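Local coordinates for protein NADP-dependent glyceraldehyde-3-phosphate dehydrogenase (Bacillus halodurans, PDB 3PRL) that probably oxidises glyceraldehyde 3-phosphate to 3-phosphoglycerate with NADP+, without uptake of inorganic phosphate, as a member of the aldehyde dehydrogenase family, at residues Asp375-Pro378 against Ala379-Val382. Numbering follows the deposited sequence.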
loop_
_atom_site.group_PDB
_atom_site.type_symbol
_atom_site.label_atom_id
_atom_site.label_comp_id
_atom_site.label_asym_id
_atom_site.label_seq_id
_atom_site.Cartn_x
_atom_site.Cartn_y
_atom_site.Cartn_z
ATOM N N ASP D 375 25.844 27.922 29.869
ATOM C CA ASP D 375 25.556 27.524 31.251
ATOM C C ASP D 375 24.094 27.740 31.635
ATOM O O ASP D 375 23.769 28.031 32.796
ATOM C CB ASP D 375 26.512 28.235 32.214
ATOM C CG ASP D 375 27.951 27.784 32.037
ATOM O OD1 ASP D 375 28.321 26.746 32.632
ATOM O OD2 ASP D 375 28.714 28.469 31.315
ATOM N N VAL D 376 23.218 27.579 30.640
ATOM C CA VAL D 376 21.795 27.866 30.783
ATOM C C VAL D 376 21.137 26.824 31.672
ATOM O O VAL D 376 21.421 25.628 31.573
ATOM C CB VAL D 376 21.097 28.014 29.405
ATOM C CG1 VAL D 376 19.573 28.069 29.546
ATOM C CG2 VAL D 376 21.597 29.271 28.721
ATOM N N THR D 377 20.278 27.291 32.566
ATOM C CA THR D 377 19.713 26.414 33.583
ATOM C C THR D 377 18.209 26.194 33.394
ATOM O O THR D 377 17.517 27.029 32.795
ATOM C CB THR D 377 20.041 26.915 35.027
ATOM O OG1 THR D 377 19.480 28.214 35.237
ATOM C CG2 THR D 377 21.557 26.970 35.263
ATOM N N PRO D 378 17.698 25.057 33.895
ATOM C CA PRO D 378 16.267 24.784 33.897
ATOM C C PRO D 378 15.424 25.846 34.618
ATOM O O PRO D 378 14.209 25.852 34.454
ATOM C CB PRO D 378 16.176 23.451 34.641
ATOM C CG PRO D 378 17.463 22.799 34.388
ATOM C CD PRO D 378 18.465 23.901 34.402
ATOM N N ALA D 379 16.053 26.727 35.404
ATOM C CA ALA D 379 15.330 27.825 36.086
ATOM C C ALA D 379 15.098 29.054 35.191
ATOM O O ALA D 379 14.314 29.951 35.537
ATOM C CB ALA D 379 16.052 28.236 37.392
ATOM N N MET D 380 15.783 29.088 34.050
ATOM C CA MET D 380 15.701 30.210 33.107
ATOM C C MET D 380 14.603 29.964 32.076
ATOM O O MET D 380 14.486 28.858 31.520
ATOM C CB MET D 380 17.037 30.404 32.385
ATOM C CG MET D 380 18.257 30.372 33.302
ATOM S SD MET D 380 19.815 30.361 32.397
ATOM C CE MET D 380 20.989 30.493 33.752
ATOM N N ARG D 381 13.817 31.007 31.809
ATOM C CA ARG D 381 12.694 30.936 30.879
ATOM C C ARG D 381 13.124 30.468 29.490
ATOM O O ARG D 381 12.384 29.737 28.829
ATOM C CB ARG D 381 11.999 32.295 30.767
ATOM C CG ARG D 381 11.303 32.775 32.041
ATOM C CD ARG D 381 10.762 34.183 31.851
ATOM N NE ARG D 381 9.937 34.281 30.646
ATOM C CZ ARG D 381 9.549 35.424 30.088
ATOM N NH1 ARG D 381 9.900 36.588 30.629
ATOM N NH2 ARG D 381 8.790 35.407 28.989
ATOM N N VAL D 382 14.321 30.888 29.076
ATOM C CA VAL D 382 14.844 30.664 27.724
ATOM C C VAL D 382 15.179 29.195 27.472
ATOM O O VAL D 382 15.437 28.800 26.335
ATOM C CB VAL D 382 16.082 31.600 27.413
ATOM C CG1 VAL D 382 17.381 31.076 28.077
ATOM C CG2 VAL D 382 16.272 31.812 25.902
#
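The backbone N of M380 donates to the carbonyl O of T377 at 3.0 Å. This bond closes a type I beta turn, with P378 and A379 at its two corner positions. The side chain of M380 then folds back beside the chain leading into the turn. Its CG is anti to the carbonyl carbon (chi1 -46°), and the chain beyond is extended, which carries the sulfur to the backbone of V376 and T377. There T377 N makes a weak hydrogen bond to M380 SD, 3.1 Å long and nearly straight at 170°. The sulfur also rests on V376, 3.6 Å from its CA and 3.7 Å from its CG1. T377 OG1 lies against the methionine chain where the two side chains cross at a slant, 3.1 Å from both CG and CE of M380. V376 CG1 faces a second apolar partner, V382 CG1, at 4.0 Å. The turn lies in the loop between strands 367-374 and 391-397, away from the NADP-binding residues and the probable active-site glutamate E259. M380 also touches D349 of helix 337-352, and V376 packs on P393 and I395 of strand 391-397. P378 O accepts a hydrogen bond from W384 NE1 after the turn. The two amides of T377 and M380 are thus both engaged within the turn, one by a carbonyl and one by a thioether. M380 serves at once as a buried apolar group and as a weak acceptor for the backbone.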